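Local coordinates for esterase A (Caulobacter crescentus, PDB 5GKV), which probably hydrolyses ester bonds and is a penicillin-binding protein homologue of the serine beta-lactamase family, at residues 29-32 with 33-37; 107-110 with 111-114; 307-310 with 311-314; 295-298 with 299-303. All coordinates share one frame; numbering follows the deposited sequence.

Each of the four is a local contact within its own unbroken run of chain, and each is partly buried. Contacts 1 and 2 lie farthest out and on opposite sides of the chain's centre, their own centres about 50 Å apart; contacts 3 and 4 each sit about 17 Å from that centre. Contacts 1 and 4 are last turns of helices, 25-35 and 294-301, but the first adds an aromatic pair to its backbone ladder and the second a threonine hydroxyl and a water. Contact 2 is a 3-10 turn packed by Trp-109 and Phe-112. Contact 3, a loop adjoining contact 4 in sequence, depends instead on a buried carboxylate.

Contact 1. Residues 29-32 with 33-37; sequences EVFE and QNFAD
Phe-31 and Phe-35, one helical turn apart, send their rings out side by side in the same direction and meet edge to face. The evidence is a centroid separation of 5.1 Å with the planes at 61°. It is the edge of Phe-35 that turns toward the face of Phe-31: its CE2 comes within 3.4 Å of CE2 of Phe-31, above the ring plane but displaced toward the rim. Different first torsions bring the rings together. Phe-31 holds CG anti to its own N (chi1 -166°), whereas Phe-35 puts CG anti to its carbonyl carbon (chi1 -72°), which also carries CD2 of Phe-35 to 3.1 Å from O of Phe-31, with that oxygen lying in the plane of the Phe-35 ring at its edge.

Beneath the rings runs the helical ladder. N of Gln-33 bonds to O of Glu-29 at 3.0 Å, and N of Asn-34 to O of Val-30 at 2.9 Å. The next rungs fade: N of Phe-35 reaches O of Phe-31 and O of Glu-32 only weakly, and the bond from N of Ala-36 to O of Glu-32 is also weak, at 3.4 Å. Asn-34 CB rests against O of Phe-31, while its amide is gripped from helix 373-384, OD1 by Arg-377 and ND2 by the carbonyl of Arg-374.

Ile-16 touches both aromatic rings, and Phe-45 and Ala-43 of strand 42-49 touch one each. Val-30 instead meets Leu-378 and Ala-381. This is an i, i+4 aromatic pair on the last turn of an amphipathic helix, packed on the antiparallel sheet of the beta-lactamase fold beside the C-terminal helix.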
loop_
_atom_site.group_PDB
_atom_site.type_symbol
_atom_site.label_atom_id
_atom_site.label_comp_id
_atom_site.label_asym_id
_atom_site.label_seq_id
_atom_site.Cartn_x
_atom_site.Cartn_y
_atom_site.Cartn_z
ATOM N N GLU A 29 7.454 -14.127 20.432
ATOM C CA GLU A 29 8.701 -14.868 20.241
ATOM C C GLU A 29 9.314 -14.581 18.874
ATOM O O GLU A 29 10.523 -14.323 18.762
ATOM C CB GLU A 29 8.445 -16.367 20.386
ATOM C CG GLU A 29 8.104 -16.806 21.792
ATOM C CD GLU A 29 9.342 -17.039 22.645
ATOM O OE1 GLU A 29 10.426 -17.306 22.071
ATOM O OE2 GLU A 29 9.224 -16.962 23.884
ATOM N N VAL A 30 8.498 -14.654 17.819
ATOM C CA VAL A 30 8.979 -14.393 16.463
ATOM C C VAL A 30 9.434 -12.948 16.327
ATOM O O VAL A 30 10.483 -12.665 15.725
ATOM C CB VAL A 30 7.884 -14.741 15.439
ATOM C CG1 VAL A 30 8.278 -14.256 14.039
ATOM C CG2 VAL A 30 7.631 -16.268 15.437
ATOM N N PHE A 31 8.652 -12.015 16.893
ATOM C CA PHE A 31 9.006 -10.600 16.888
ATOM C C PHE A 31 10.378 -10.387 17.519
ATOM O O PHE A 31 11.261 -9.767 16.921
ATOM C CB PHE A 31 7.916 -9.812 17.631
ATOM C CG PHE A 31 7.958 -8.316 17.424
ATOM C CD1 PHE A 31 7.494 -7.744 16.249
ATOM C CD2 PHE A 31 8.428 -7.488 18.426
ATOM C CE1 PHE A 31 7.515 -6.357 16.063
ATOM C CE2 PHE A 31 8.454 -6.098 18.257
ATOM C CZ PHE A 31 7.988 -5.534 17.073
ATOM N N GLU A 32 10.580 -10.916 18.727
ATOM C CA GLU A 32 11.896 -10.822 19.355
ATOM C C GLU A 32 12.988 -11.403 18.463
ATOM O O GLU A 32 14.072 -10.828 18.351
ATOM C CB GLU A 32 11.875 -11.532 20.714
ATOM C CG GLU A 32 13.251 -11.666 21.355
ATOM C CD GLU A 32 13.195 -12.411 22.690
ATOM O OE1 GLU A 32 14.174 -13.133 23.001
ATOM O OE2 GLU A 32 12.185 -12.260 23.417
ATOM N N GLN A 33 12.725 -12.545 17.821
ATOM C CA GLN A 33 13.748 -13.146 16.972
ATOM C C GLN A 33 14.081 -12.274 15.762
ATOM O O GLN A 33 15.245 -12.251 15.340
ATOM C CB GLN A 33 13.320 -14.537 16.511
ATOM C CG GLN A 33 14.425 -15.309 15.764
ATOM C CD GLN A 33 15.514 -15.790 16.716
ATOM O OE1 GLN A 33 15.224 -16.213 17.841
ATOM N NE2 GLN A 33 16.768 -15.706 16.280
ATOM N N ASN A 34 13.088 -11.561 15.186
ATOM C CA ASN A 34 13.378 -10.648 14.069
ATOM C C ASN A 34 14.447 -9.624 14.447
ATOM O O ASN A 34 15.230 -9.202 13.591
ATOM C CB ASN A 34 12.114 -9.894 13.601
ATOM C CG ASN A 34 11.176 -10.749 12.760
ATOM O OD1 ASN A 34 11.545 -11.824 12.291
ATOM N ND2 ASN A 34 9.944 -10.277 12.584
ATOM N N PHE A 35 14.478 -9.194 15.709
ATOM C CA PHE A 35 15.491 -8.240 16.145
ATOM C C PHE A 35 16.853 -8.887 16.397
ATOM O O PHE A 35 17.860 -8.169 16.460
ATOM C CB PHE A 35 15.012 -7.508 17.402
ATOM C CG PHE A 35 13.915 -6.514 17.127
ATOM C CD1 PHE A 35 14.217 -5.176 16.894
ATOM C CD2 PHE A 35 12.583 -6.925 17.069
ATOM C CE1 PHE A 35 13.219 -4.247 16.627
ATOM C CE2 PHE A 35 11.568 -6.011 16.782
ATOM C CZ PHE A 35 11.884 -4.656 16.566
ATOM N N ALA A 36 16.916 -10.216 16.509
ATOM C CA ALA A 36 18.193 -10.881 16.757
ATOM C C ALA A 36 19.124 -10.757 15.556
ATOM O O ALA A 36 18.688 -10.700 14.399
ATOM C CB ALA A 36 17.980 -12.357 17.089
ATOM N N ASP A 37 20.427 -10.705 15.845
ATOM C CA ASP A 37 21.465 -10.673 14.806
ATOM C C ASP A 37 21.254 -9.505 13.840
ATOM O O ASP A 37 21.435 -9.629 12.626
ATOM C CB ASP A 37 21.530 -12.009 14.053
ATOM C CG ASP A 37 21.558 -13.205 14.997
ATOM O OD1 ASP A 37 20.688 -14.100 14.863
ATOM O OD2 ASP A 37 22.424 -13.219 15.899
#

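Contact 2. Residues 107-110 with 111-114; sequences DVWP and EFAQ
Two backbone bonds close the turn that joins Trp-109 to Phe-112 and Pro-110 to Ala-113. N of Phe-112 donates to O of Trp-109 at 2.8 Å, and N of Ala-113 to O of Pro-110 at 3.1 Å, the second nearly straight at 169°. Both span three residues, the signature of the 3-10 segment that follows helix 105-108. In each the donor stands above the carbonyl plane, as fits the tight winding of a 3-10 turn. The turn is tied off by Gln-114, whose NE2 bonds to O of Glu-111 at 2.9 Å with that oxygen in the amide plane.

The carboxylate of Glu-111 is drawn back over the start of the turn by a bend at chi2. Its OE1 lies 3.5 Å from CD1 of Trp-109, in the indole plane at the ring edge, and 3.4 Å from CD of Pro-110. The chief polar partner of this oxygen is Arg-184 of helix 173-186, with which it forms a salt bridge.

Further in, the indole and the Phe-112 ring pack obliquely, planes 44° apart. One face of the indole receives both CB and CD1 of Phe-112. Cys-151 and Ala-155 of helix 147-156 also touch the indole, while Leu-177 and Leu-132 touch Phe-112, and Lys-117 makes a cation-pi contact with its ring.

The CH-pi contact within this pair is well centred: CB of Phe-112 lies 4.0 Å from the centroid of the five-membered ring of Trp-109, only 16° off its normal.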
loop_
_atom_site.group_PDB
_atom_site.type_symbol
_atom_site.label_atom_id
_atom_site.label_comp_id
_atom_site.label_asym_id
_atom_site.label_seq_id
_atom_site.Cartn_x
_atom_site.Cartn_y
_atom_site.Cartn_z
ATOM N N ASP A 107 -14.271 8.549 -19.106
ATOM C CA ASP A 107 -15.575 9.113 -18.777
ATOM C C ASP A 107 -15.477 10.170 -17.683
ATOM O O ASP A 107 -16.208 11.166 -17.715
ATOM C CB ASP A 107 -16.552 8.016 -18.370
ATOM C CG ASP A 107 -17.993 8.470 -18.494
ATOM O OD1 ASP A 107 -18.763 8.263 -17.532
ATOM O OD2 ASP A 107 -18.342 9.063 -19.544
ATOM N N VAL A 108 -14.580 9.987 -16.706
ATOM C CA VAL A 108 -14.420 10.991 -15.654
ATOM C C VAL A 108 -13.177 11.849 -15.851
ATOM O O VAL A 108 -13.027 12.871 -15.160
ATOM C CB VAL A 108 -14.398 10.343 -14.251
ATOM C CG1 VAL A 108 -15.615 9.438 -14.065
ATOM C CG2 VAL A 108 -13.116 9.574 -14.052
ATOM N N TRP A 109 -12.302 11.484 -16.787
ATOM C CA TRP A 109 -11.021 12.159 -17.005
ATOM C C TRP A 109 -10.831 12.222 -18.514
ATOM O O TRP A 109 -10.081 11.427 -19.102
ATOM C CB TRP A 109 -9.896 11.396 -16.295
ATOM C CG TRP A 109 -8.491 11.888 -16.446
ATOM C CD1 TRP A 109 -8.049 12.993 -17.114
ATOM C CD2 TRP A 109 -7.325 11.252 -15.906
ATOM N NE1 TRP A 109 -6.680 13.091 -17.013
ATOM C CE2 TRP A 109 -6.211 12.029 -16.281
ATOM C CE3 TRP A 109 -7.122 10.108 -15.134
ATOM C CZ2 TRP A 109 -4.909 11.698 -15.903
ATOM C CZ3 TRP A 109 -5.811 9.766 -14.763
ATOM C CH2 TRP A 109 -4.730 10.557 -15.154
ATOM N N PRO A 110 -11.540 13.139 -19.187
ATOM C CA PRO A 110 -11.609 13.088 -20.660
ATOM C C PRO A 110 -10.255 13.118 -21.336
ATOM O O PRO A 110 -10.078 12.467 -22.377
ATOM C CB PRO A 110 -12.437 14.330 -21.012
ATOM C CG PRO A 110 -13.273 14.576 -19.789
ATOM C CD PRO A 110 -12.385 14.214 -18.628
ATOM N N GLU A 111 -9.287 13.829 -20.753
ATOM C CA GLU A 111 -7.950 13.899 -21.331
ATOM C C GLU A 111 -7.262 12.539 -21.383
ATOM O O GLU A 111 -6.350 12.350 -22.199
ATOM C CB GLU A 111 -7.107 14.891 -20.539
ATOM C CG GLU A 111 -7.658 16.325 -20.578
ATOM C CD GLU A 111 -8.645 16.646 -19.457
ATOM O OE1 GLU A 111 -9.311 15.731 -18.920
ATOM O OE2 GLU A 111 -8.762 17.842 -19.118
ATOM N N PHE A 112 -7.690 11.590 -20.546
ATOM C CA PHE A 112 -7.087 10.259 -20.536
ATOM C C PHE A 112 -7.303 9.501 -21.842
ATOM O O PHE A 112 -6.599 8.519 -22.095
ATOM C CB PHE A 112 -7.660 9.434 -19.389
ATOM C CG PHE A 112 -6.818 8.235 -19.020
ATOM C CD1 PHE A 112 -5.647 8.396 -18.288
ATOM C CD2 PHE A 112 -7.210 6.953 -19.379
ATOM C CE1 PHE A 112 -4.867 7.301 -17.931
ATOM C CE2 PHE A 112 -6.430 5.843 -19.031
ATOM C CZ PHE A 112 -5.257 6.024 -18.307
ATOM N N ALA A 113 -8.279 9.904 -22.661
ATOM C CA ALA A 113 -8.585 9.137 -23.862
ATOM C C ALA A 113 -7.451 9.143 -24.887
ATOM O O ALA A 113 -7.490 8.340 -25.827
ATOM C CB ALA A 113 -9.871 9.661 -24.512
ATOM N N GLN A 114 -6.440 9.997 -24.725
ATOM C CA GLN A 114 -5.393 10.120 -25.732
ATOM C C GLN A 114 -4.633 8.807 -25.930
ATOM O O GLN A 114 -4.614 7.918 -25.062
ATOM C CB GLN A 114 -4.401 11.210 -25.347
ATOM C CG GLN A 114 -5.002 12.580 -25.162
ATOM C CD GLN A 114 -3.986 13.540 -24.604
ATOM O OE1 GLN A 114 -3.064 13.958 -25.309
ATOM N NE2 GLN A 114 -4.115 13.867 -23.321
#

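Contact 3. Residues 307-310 with 311-314; sequences GRDL and VLPY
Asp-309 reaches across its loop to Val-311 and Leu-312. CB points toward 311-314, lying 3.3 Å from O of Leu-312. With CG anti to N (chi1 -166°), the carboxylate is swung inward over the turn. CG of Asp-309 lies 3.8 Å from both N of Val-311 and N of Leu-312, behind OD2. OD2 then takes two backbone N-H groups, from N of Val-311 at 2.8 Å and from N of Leu-312 at 2.9 Å. They arrive on its anti side from opposite faces of the carboxylate plane, about 30° out of it each. Outside the loop, N of Tyr-169 also bonds to OD2, while OD1 bonds to the hydroxyl of Ser-167 and weakly to Trp-318. Such a set of donors would be expected to favour the charged carboxylate despite its burial.

The backbone of Asp-309 closes the loop from the other end: its N bonds to O of Tyr-314 at 3.0 Å, almost straight at 171°.

Beside this bond, Arg-308 bends at chi2 and lays one guanidinium face over the backbone of Tyr-314; C of Tyr-314 lies 3.8 Å from CZ of Arg-308.

Pro-313 centres an inverse gamma turn, closed by N of Tyr-314 on O of Leu-312 at 2.8 Å. Asp-309 itself makes an Asx turn, its carboxylate also taking the i+3 N-H, in the loop joining strands 305-306 and 315-318.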
loop_
_atom_site.group_PDB
_atom_site.type_symbol
_atom_site.label_atom_id
_atom_site.label_comp_id
_atom_site.label_asym_id
_atom_site.label_seq_id
_atom_site.Cartn_x
_atom_site.Cartn_y
_atom_site.Cartn_z
ATOM N N GLY A 307 -1.189 -14.041 -13.032
ATOM C CA GLY A 307 -0.105 -14.508 -13.875
ATOM C C GLY A 307 1.164 -13.759 -13.534
ATOM O O GLY A 307 1.204 -12.941 -12.610
ATOM N N ARG A 308 2.214 -14.073 -14.296
ATOM C CA ARG A 308 3.504 -13.419 -14.109
ATOM C C ARG A 308 3.391 -11.926 -14.384
ATOM O O ARG A 308 2.952 -11.511 -15.458
ATOM C CB ARG A 308 4.561 -14.015 -15.044
ATOM C CG ARG A 308 5.950 -14.009 -14.428
ATOM C CD ARG A 308 6.045 -15.190 -13.471
ATOM N NE ARG A 308 7.129 -15.079 -12.504
ATOM C CZ ARG A 308 7.252 -15.889 -11.457
ATOM N NH1 ARG A 308 6.349 -16.849 -11.261
ATOM N NH2 ARG A 308 8.266 -15.742 -10.614
ATOM N N ASP A 309 3.824 -11.119 -13.428
ATOM C CA ASP A 309 3.795 -9.681 -13.622
ATOM C C ASP A 309 5.001 -9.252 -14.441
ATOM O O ASP A 309 6.099 -9.796 -14.286
ATOM C CB ASP A 309 3.778 -8.963 -12.272
ATOM C CG ASP A 309 3.413 -7.498 -12.394
ATOM O OD1 ASP A 309 2.216 -7.172 -12.280
ATOM O OD2 ASP A 309 4.330 -6.670 -12.572
ATOM N N LEU A 310 4.793 -8.277 -15.330
ATOM C CA LEU A 310 5.876 -7.818 -16.191
ATOM C C LEU A 310 6.939 -7.039 -15.429
ATOM O O LEU A 310 8.066 -6.899 -15.924
ATOM C CB LEU A 310 5.322 -6.954 -17.326
ATOM C CG LEU A 310 4.313 -7.628 -18.256
ATOM C CD1 LEU A 310 3.621 -6.603 -19.167
ATOM C CD2 LEU A 310 5.053 -8.705 -19.066
ATOM N N VAL A 311 6.614 -6.535 -14.240
ATOM C CA VAL A 311 7.489 -5.648 -13.484
ATOM C C VAL A 311 7.937 -6.290 -12.173
ATOM O O VAL A 311 9.135 -6.395 -11.896
ATOM C CB VAL A 311 6.809 -4.278 -13.227
ATOM C CG1 VAL A 311 7.693 -3.389 -12.365
ATOM C CG2 VAL A 311 6.485 -3.582 -14.559
ATOM N N LEU A 312 6.993 -6.730 -11.358
ATOM C CA LEU A 312 7.358 -7.452 -10.144
ATOM C C LEU A 312 7.639 -8.908 -10.491
ATOM O O LEU A 312 6.858 -9.530 -11.219
ATOM C CB LEU A 312 6.255 -7.351 -9.088
ATOM C CG LEU A 312 5.962 -5.925 -8.602
ATOM C CD1 LEU A 312 4.780 -5.897 -7.625
ATOM C CD2 LEU A 312 7.181 -5.291 -7.956
ATOM N N PRO A 313 8.742 -9.461 -10.040
ATOM C CA PRO A 313 9.147 -10.817 -10.461
ATOM C C PRO A 313 8.413 -11.917 -9.697
ATOM O O PRO A 313 9.022 -12.732 -8.984
ATOM C CB PRO A 313 10.658 -10.808 -10.185
ATOM C CG PRO A 313 10.832 -9.865 -9.036
ATOM C CD PRO A 313 9.782 -8.777 -9.246
ATOM N N TYR A 314 7.090 -11.960 -9.869
ATOM C CA TYR A 314 6.214 -12.868 -9.141
ATOM C C TYR A 314 4.981 -13.161 -9.973
ATOM O O TYR A 314 4.560 -12.344 -10.799
ATOM C CB TYR A 314 5.728 -12.286 -7.798
ATOM C CG TYR A 314 6.810 -11.890 -6.810
ATOM C CD1 TYR A 314 7.188 -12.740 -5.774
ATOM C CD2 TYR A 314 7.411 -10.644 -6.885
ATOM C CE1 TYR A 314 8.170 -12.361 -4.862
ATOM C CE2 TYR A 314 8.378 -10.257 -5.988
ATOM C CZ TYR A 314 8.757 -11.119 -4.976
ATOM O OH TYR A 314 9.728 -10.712 -4.083
#

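Contact 4. Residues 295-298 with 299-303; sequences AGIK and AATAE
O of Ile-297 meets Thr-301 twice, through its backbone and through its hydroxyl. N of Thr-301 donates to this oxygen at 3.1 Å, nearly in line with the carbonyl bond. OG1 of Thr-301 lies at the same 3.1 Å from O of Ile-297. The torsion explains the approach: at chi1 59°, OG1 sits between the residue's own N and carbonyl carbon, folded back over the preceding turn. CG2 of Thr-301 then faces CG2 of Ile-297 at a loose 4.5 Å.

The adjacent carbonyl, O of Lys-298, has weaker protein donors. N of Ala-302 reaches it at 3.2 Å with a bent angle of 129°, and N of Thr-301 also reaches it only weakly. A water fills in, donating to O of Lys-298 at 3.0 Å and weakly linked to OG1 of Thr-301. Earlier rungs are regular: N of Ala-299 to O of Ala-295 at 2.9 Å, and N of Ala-300 to O of Gly-296 at 3.1 Å.

Side chains sort by face. Lys-298 is extended through all its torsions and exposed, its CB 3.2 Å from N of Ala-299, whereas Ile-297 and Thr-301 both touch Phe-338 of strand 338-341, and Ala-299 and Ala-300 touch Tyr-101. Arg-304 takes up the carbonyls of Ala-299 and Ala-302.

From Ala-302 the backbone leaves helical angles (psi 142°). The pattern is that of a C-terminal last turn of an alpha-helix with lengthened, bent bonds and a threonine hydroxyl folded onto the i-4 carbonyl, where helix 294-301 ends ahead of strand 305-306.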
loop_
_atom_site.group_PDB
_atom_site.type_symbol
_atom_site.label_atom_id
_atom_site.label_comp_id
_atom_site.label_asym_id
_atom_site.label_seq_id
_atom_site.Cartn_x
_atom_site.Cartn_y
_atom_site.Cartn_z
ATOM N N ALA A 295 -20.862 -6.006 -0.024
ATOM C CA ALA A 295 -20.856 -6.075 -1.481
ATOM C C ALA A 295 -19.710 -5.254 -2.062
ATOM O O ALA A 295 -19.025 -5.705 -2.990
ATOM C CB ALA A 295 -22.196 -5.598 -2.028
ATOM N N GLY A 296 -19.483 -4.053 -1.512
ATOM C CA GLY A 296 -18.418 -3.197 -2.014
ATOM C C GLY A 296 -17.037 -3.784 -1.786
ATOM O O GLY A 296 -16.154 -3.669 -2.646
ATOM N N ILE A 297 -16.832 -4.439 -0.634
ATOM C CA ILE A 297 -15.566 -5.127 -0.386
ATOM C C ILE A 297 -15.361 -6.241 -1.402
ATOM O O ILE A 297 -14.294 -6.362 -2.012
ATOM C CB ILE A 297 -15.514 -5.670 1.052
ATOM C CG1 ILE A 297 -15.632 -4.512 2.050
ATOM C CG2 ILE A 297 -14.207 -6.464 1.263
ATOM C CD1 ILE A 297 -15.760 -4.956 3.488
ATOM N N LYS A 298 -16.389 -7.069 -1.605
ATOM C CA LYS A 298 -16.285 -8.172 -2.555
ATOM C C LYS A 298 -15.979 -7.674 -3.969
ATOM O O LYS A 298 -15.171 -8.276 -4.687
ATOM C CB LYS A 298 -17.579 -8.987 -2.534
ATOM C CG LYS A 298 -17.543 -10.217 -3.416
ATOM C CD LYS A 298 -18.890 -10.939 -3.415
ATOM C CE LYS A 298 -18.894 -12.081 -4.435
ATOM N NZ LYS A 298 -20.242 -12.703 -4.579
ATOM N N ALA A 299 -16.603 -6.571 -4.387
ATOM C CA ALA A 299 -16.355 -6.075 -5.741
ATOM C C ALA A 299 -14.913 -5.597 -5.901
ATOM O O ALA A 299 -14.288 -5.811 -6.951
ATOM C CB ALA A 299 -17.340 -4.955 -6.081
ATOM N N ALA A 300 -14.370 -4.946 -4.865
ATOM C CA ALA A 300 -13.014 -4.403 -4.932
ATOM C C ALA A 300 -11.949 -5.491 -4.931
ATOM O O ALA A 300 -10.868 -5.290 -5.493
ATOM C CB ALA A 300 -12.749 -3.463 -3.757
ATOM N N THR A 301 -12.196 -6.622 -4.281
ATOM C CA THR A 301 -11.108 -7.572 -4.113
ATOM C C THR A 301 -11.168 -8.741 -5.087
ATOM O O THR A 301 -10.234 -9.552 -5.101
ATOM C CB THR A 301 -11.079 -8.107 -2.671
ATOM O OG1 THR A 301 -12.324 -8.756 -2.365
ATOM C CG2 THR A 301 -10.858 -6.969 -1.691
ATOM N N ALA A 302 -12.226 -8.848 -5.895
ATOM C CA ALA A 302 -12.317 -9.956 -6.844
ATOM C C ALA A 302 -11.133 -9.942 -7.797
ATOM O O ALA A 302 -10.666 -8.881 -8.222
ATOM C CB ALA A 302 -13.619 -9.882 -7.643
ATOM N N GLU A 303 -10.643 -11.133 -8.127
ATOM C CA GLU A 303 -9.526 -11.259 -9.052
ATOM C C GLU A 303 -9.870 -10.656 -10.407
ATOM O O GLU A 303 -10.841 -11.062 -11.049
ATOM C CB GLU A 303 -9.142 -12.725 -9.230
ATOM C CG GLU A 303 -7.953 -12.897 -10.154
ATOM C CD GLU A 303 -7.516 -14.344 -10.257
ATOM O OE1 GLU A 303 -8.049 -15.058 -11.125
ATOM O OE2 GLU A 303 -6.649 -14.763 -9.461
HETATM O O HOH W 1 -14.174 -11.036 -3.906
#